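Local coordinates for protein salivary cystatin-L (Ixodes scapularis, PDB 4ZM8) that inhibits papain-like cysteine proteases, including host cathepsins L and S, suppressing the host's immune response during tick feeding, at the interface of chains A and B. Residues are numbered along the deposited sequence; one frame, centred on the assembly and turned at random. Chains: chain A/B, Putative secreted cystatin.

Contact 1: the interface of chains A and B. Residues chain A 27, 30, 41-42; chain B 65-67, 90.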
# COMPACT_ATOMS: atom_id res chain seq x y z
N THR A 27 10.69 -15.07 2.96
CA THR A 27 10.22 -16.41 3.31
C THR A 27 10.28 -16.69 4.81
O THR A 27 9.33 -17.24 5.38
CB THR A 27 11.03 -17.50 2.60
OG1 THR A 27 11.02 -17.26 1.19
CG2 THR A 27 10.40 -18.84 2.86
N TRP A 30 7.61 -14.39 6.61
CA TRP A 30 6.22 -14.71 6.38
C TRP A 30 5.79 -15.98 7.10
O TRP A 30 4.80 -15.98 7.81
CB TRP A 30 5.93 -14.82 4.88
CG TRP A 30 4.54 -15.30 4.61
CD1 TRP A 30 3.39 -14.57 4.69
CD2 TRP A 30 4.15 -16.63 4.25
NE1 TRP A 30 2.31 -15.36 4.38
CE2 TRP A 30 2.75 -16.63 4.11
CE3 TRP A 30 4.85 -17.81 4.01
CZ2 TRP A 30 2.04 -17.76 3.75
CZ3 TRP A 30 4.13 -18.95 3.66
CH2 TRP A 30 2.75 -18.91 3.54
N ASP A 41 9.92 -21.93 6.74
CA ASP A 41 10.01 -22.24 5.32
C ASP A 41 11.29 -21.60 4.84
O ASP A 41 11.76 -20.63 5.45
CB ASP A 41 8.83 -21.68 4.53
CG ASP A 41 7.61 -22.55 4.61
OD1 ASP A 41 7.73 -23.70 5.11
OD2 ASP A 41 6.53 -22.09 4.17
N THR A 42 11.86 -22.12 3.77
CA THR A 42 13.04 -21.48 3.20
C THR A 42 12.98 -21.46 1.67
O THR A 42 11.97 -21.84 1.06
CB THR A 42 14.34 -22.16 3.68
OG1 THR A 42 15.46 -21.30 3.42
CG2 THR A 42 14.53 -23.50 2.98
N VAL B 65 9.30 -22.84 -2.56
CA VAL B 65 9.38 -22.78 -1.10
C VAL B 65 9.17 -24.17 -0.48
O VAL B 65 8.35 -24.95 -0.96
CB VAL B 65 8.33 -21.79 -0.55
CG1 VAL B 65 8.31 -21.82 0.95
CG2 VAL B 65 8.60 -20.40 -1.06
N ALA B 66 9.91 -24.47 0.58
CA ALA B 66 9.81 -25.76 1.26
C ALA B 66 10.16 -25.64 2.74
O ALA B 66 10.94 -24.77 3.13
CB ALA B 66 10.72 -26.78 0.57
N GLU B 67 9.57 -26.52 3.55
CA GLU B 67 9.87 -26.65 4.97
C GLU B 67 11.38 -26.69 5.14
O GLU B 67 12.05 -27.45 4.44
CB GLU B 67 9.21 -27.91 5.56
CG GLU B 67 9.14 -28.01 7.11
CD GLU B 67 8.49 -29.32 7.63
OE1 GLU B 67 8.62 -29.61 8.84
OE2 GLU B 67 7.85 -30.06 6.84
N ARG B 90 6.65 -25.69 -3.09
CA ARG B 90 5.41 -25.00 -3.44
C ARG B 90 5.76 -23.76 -4.22
O ARG B 90 6.68 -23.03 -3.86
CB ARG B 90 4.60 -24.60 -2.21
CG ARG B 90 4.57 -25.62 -1.10
CD ARG B 90 3.59 -25.21 -0.02
NE ARG B 90 3.96 -23.99 0.72
CZ ARG B 90 4.86 -23.94 1.70
NH1 ARG B 90 5.53 -25.04 2.07
NH2 ARG B 90 5.10 -22.79 2.32

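Contact 2: the interface of chains A and B. Residues chain A 22-23, 27, 45-46; chain B 61-63.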
# COMPACT_ATOMS: atom_id res chain seq x y z
N LEU A 22 16.63 -11.22 -0.46
CA LEU A 22 15.28 -10.70 -0.27
C LEU A 22 14.28 -11.84 -0.20
O LEU A 22 13.27 -11.75 0.49
CB LEU A 22 14.91 -9.73 -1.40
CG LEU A 22 14.85 -8.28 -0.91
CD1 LEU A 22 16.00 -7.98 0.03
CD2 LEU A 22 14.87 -7.30 -2.09
N ALA A 23 14.59 -12.92 -0.91
CA ALA A 23 13.71 -14.07 -0.94
C ALA A 23 13.80 -14.83 0.39
O ALA A 23 12.81 -15.38 0.87
CB ALA A 23 14.07 -14.97 -2.12
N THR A 27 10.69 -15.07 2.96
CA THR A 27 10.22 -16.41 3.31
C THR A 27 10.28 -16.69 4.81
O THR A 27 9.33 -17.24 5.38
CB THR A 27 11.03 -17.50 2.60
OG1 THR A 27 11.02 -17.26 1.19
CG2 THR A 27 10.40 -18.84 2.86
N GLU A 45 14.13 -22.50 -4.47
CA GLU A 45 14.57 -21.80 -5.68
C GLU A 45 13.90 -20.49 -5.99
O GLU A 45 12.68 -20.38 -5.94
CB GLU A 45 14.38 -22.69 -6.90
CG GLU A 45 14.94 -22.07 -8.14
CD GLU A 45 15.19 -23.08 -9.21
OE1 GLU A 45 16.27 -23.69 -9.19
OE2 GLU A 45 14.28 -23.27 -10.06
N VAL A 46 14.71 -19.50 -6.34
CA VAL A 46 14.21 -18.27 -6.95
C VAL A 46 13.92 -18.50 -8.44
O VAL A 46 14.81 -18.49 -9.29
CB VAL A 46 15.21 -17.11 -6.83
CG1 VAL A 46 14.66 -15.87 -7.52
CG2 VAL A 46 15.53 -16.83 -5.38
N LEU B 61 8.47 -11.61 -6.35
CA LEU B 61 9.30 -12.80 -6.31
C LEU B 61 8.48 -14.06 -6.49
O LEU B 61 7.60 -14.36 -5.69
CB LEU B 61 10.05 -12.86 -4.98
CG LEU B 61 10.85 -11.60 -4.70
CD1 LEU B 61 11.46 -11.66 -3.34
CD2 LEU B 61 11.90 -11.41 -5.75
N THR B 62 8.76 -14.80 -7.55
CA THR B 62 8.13 -16.10 -7.73
C THR B 62 9.13 -17.10 -7.17
O THR B 62 10.32 -17.04 -7.49
CB THR B 62 7.78 -16.40 -9.20
OG1 THR B 62 6.79 -15.47 -9.65
CG2 THR B 62 7.22 -17.79 -9.35
N LEU B 63 8.67 -17.99 -6.30
CA LEU B 63 9.60 -18.78 -5.50
C LEU B 63 9.16 -20.22 -5.38
O LEU B 63 7.96 -20.51 -5.35
CB LEU B 63 9.75 -18.18 -4.08
CG LEU B 63 10.35 -16.78 -3.85
CD1 LEU B 63 10.44 -16.52 -2.37
CD2 LEU B 63 11.71 -16.55 -4.51

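Contact 3: the interface of chains A and B. Residues chain A 22, 25-26, 30; chain B 96, 104, 106.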
# COMPACT_ATOMS: atom_id res chain seq x y z
N LEU A 22 16.63 -11.22 -0.46
CA LEU A 22 15.28 -10.70 -0.27
C LEU A 22 14.28 -11.84 -0.20
O LEU A 22 13.27 -11.75 0.49
CB LEU A 22 14.91 -9.73 -1.40
CG LEU A 22 14.85 -8.28 -0.91
CD1 LEU A 22 16.00 -7.98 0.03
CD2 LEU A 22 14.87 -7.30 -2.09
N TYR A 25 14.72 -13.31 3.35
CA TYR A 25 14.03 -12.39 4.25
C TYR A 25 12.51 -12.53 4.16
O TYR A 25 11.84 -12.64 5.18
CB TYR A 25 14.40 -10.95 3.96
CG TYR A 25 13.54 -10.00 4.76
CD1 TYR A 25 13.75 -9.83 6.13
CD2 TYR A 25 12.48 -9.32 4.18
CE1 TYR A 25 12.95 -8.98 6.88
CE2 TYR A 25 11.67 -8.47 4.93
CZ TYR A 25 11.91 -8.31 6.28
OH TYR A 25 11.11 -7.47 7.03
N ALA A 26 11.98 -12.51 2.95
CA ALA A 26 10.55 -12.64 2.75
C ALA A 26 10.00 -13.97 3.27
O ALA A 26 8.97 -14.00 3.91
CB ALA A 26 10.20 -12.48 1.27
N TRP A 30 7.61 -14.39 6.61
CA TRP A 30 6.22 -14.71 6.38
C TRP A 30 5.79 -15.98 7.10
O TRP A 30 4.80 -15.98 7.81
CB TRP A 30 5.93 -14.82 4.88
CG TRP A 30 4.54 -15.30 4.61
CD1 TRP A 30 3.39 -14.57 4.69
CD2 TRP A 30 4.15 -16.63 4.25
NE1 TRP A 30 2.31 -15.36 4.38
CE2 TRP A 30 2.75 -16.63 4.11
CE3 TRP A 30 4.85 -17.81 4.01
CZ2 TRP A 30 2.04 -17.76 3.75
CZ3 TRP A 30 4.13 -18.95 3.66
CH2 TRP A 30 2.75 -18.91 3.54
N VAL B 96 7.94 -7.83 -2.10
CA VAL B 96 8.67 -7.14 -1.05
C VAL B 96 8.93 -5.68 -1.45
O VAL B 96 9.56 -5.42 -2.49
CB VAL B 96 10.00 -7.87 -0.76
CG1 VAL B 96 10.78 -7.18 0.34
CG2 VAL B 96 9.72 -9.32 -0.40
N LYS B 104 11.66 -3.03 4.73
CA LYS B 104 10.98 -3.96 3.84
C LYS B 104 9.65 -4.42 4.39
O LYS B 104 9.49 -4.58 5.60
CB LYS B 104 11.84 -5.19 3.58
CG LYS B 104 13.31 -4.91 3.44
CD LYS B 104 14.04 -6.16 3.04
CE LYS B 104 15.48 -6.09 3.45
NZ LYS B 104 15.60 -5.89 4.91
N VAL B 106 6.59 -7.43 3.47
CA VAL B 106 6.43 -8.66 2.73
C VAL B 106 4.97 -9.03 2.56
O VAL B 106 4.32 -9.49 3.49
CB VAL B 106 7.17 -9.81 3.44
CG1 VAL B 106 6.86 -11.16 2.79
CG2 VAL B 106 8.66 -9.53 3.44

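Contact 1: the interface of chains A and B
A:Asp41 and A:Thr42, in strand 39-43, form antiparallel beta bridges with B:Glu67 and B:Ala66 at the end of strand 45-68, so the cystatin sheet runs on from one chain into the other. The backbone N of A:Thr42 donates to the carbonyl O of B:Ala66 over 2.9 Å, and the return bond from B:Ala66 N to A:Thr42 O is weak at 3.4 Å. Beside this bridge A:Asp41 makes a salt bridge with B:Arg90, on strand 90-99 of chain B in the same composite sheet. The pair OD2–NH2 is modelled at 2.4 Å, a value too short to be taken literally. OD2 lies in the plane of the guanidinium group, whereas NH2 approaches from above the carboxylate, the two planes being 48° apart. A bend in the middle of the arginine chain (chi3 -66°) turns this head toward the aspartate. The rim of the A:Trp30 indole, at CZ3, lies 4.2 Å from the same NH2. On the apolar side, CG1 of B:Val65 stands anti to its own backbone N (chi1 175°) and meets CB of A:Asp41 at 3.6 Å, the two side chains crossing nearly at right angles. The same methyl lies 4.1 Å from CG2 of A:Thr27 on helix 17-32.

Contact 2: the interface of chains A and B
B:Leu63 packs its side chain against A:Ala23 and A:Val46, and B:Leu61, two residues earlier on strand 45-68, points at the same helix. Helix 17-32 of chain A thereby completes a cystatin unit with the long strand of chain B in a domain-swapped dimer. In B:Leu63 the CG sits anti to the carbonyl carbon (chi1 -64°), and the forked end divides its contacts. One branch, CD2, packs against the CB methyl of A:Ala23 at 3.7 Å and reaches CA of A:Val46 at 3.9 Å, filling the angle between the helix and the neighbouring strand. The other branch, CD1, lies against the A:Ala23 methyl and turns toward OG1 of A:Thr27, one helical turn further on, 3.7 Å away; here the leucine and threonine run at a slant to each other. A:Val46 and B:Leu63 belong to paired antiparallel strands and are bridge partners, and their side chains lie alongside, pointing the same way toward the helix. The valine uses CG2 for this contact. At the backbone, CA of B:Leu63 lies 3.5 Å from the carbonyl O of A:Glu45. B:Leu61 extends CD1 to the helix backbone rather than to a side-chain tip, meeting CA of A:Ala23 at 4.1 Å. The threonine hydroxyl beside B:Leu63 is tied into its own helix: A:Thr27 OG1 donates a hydrogen bond to the carbonyl O of A:Ala23 over 2.6 Å.

Contact 3: the interface of chains A and B
B:Lys104 runs at a slant across one face of the A:Tyr25 ring, where strand 104-106 of one cystatin packs on helix 17-32 of the other. Its CB starts the contact above and just outside the rim, 3.5 Å from CE2 of the tyrosine. CG follows at 4.2 Å from the same CE2, and CD comes to rest over the CD2 side, 3.7 Å from CD2. CE stays above the ring rim while meeting the CD1 methyl of A:Leu22 at 3.9 Å, the lysine crossing that leucine obliquely. A bend at the last torsion (chi4 58°) then turns the amino group NZ away from this methyl and brings it over the middle of the ring face. B:Val106 meets the CD2–CE2 edge of the tyrosine instead, its CG2 displaced to the other side of the ring plane and 3.5 Å from CE2. The valine and tyrosine side chains run antiparallel beside one another. With CG anti to the backbone N (chi1 172°), A:Tyr25 directs its ring toward these two residues of the strand. B:Val106 also leans CG2 on the helix backbone, 3.7 Å from CA of A:Ala26. The methyl of A:Ala26 fits against CG2 of B:Val96 at 3.6 Å, bringing strand 90-99 into the apolar layer.

Helix 17-32 of chain A joins the three sites: contact 1 shares A:Thr27 with contact 2 and A:Trp30 with contact 3, while A:Leu22 links contacts 2 and 3. Centres lie about 9 Å apart for contacts 1 and 2 and for 2 and 3, and about 12 Å for 1 and 3. The domain-swapped dimer forms in vitro, but probably not in vivo. Its predicted inactivity probably reflects the QVVAG segment, the cystatin QxVxG motif, lying within continuous strand 45-68 where a monomer would have a hairpin loop. The reactive-site A:Gly5 (assigned by similarity) lies about 21 to 29 Å from the contact centres.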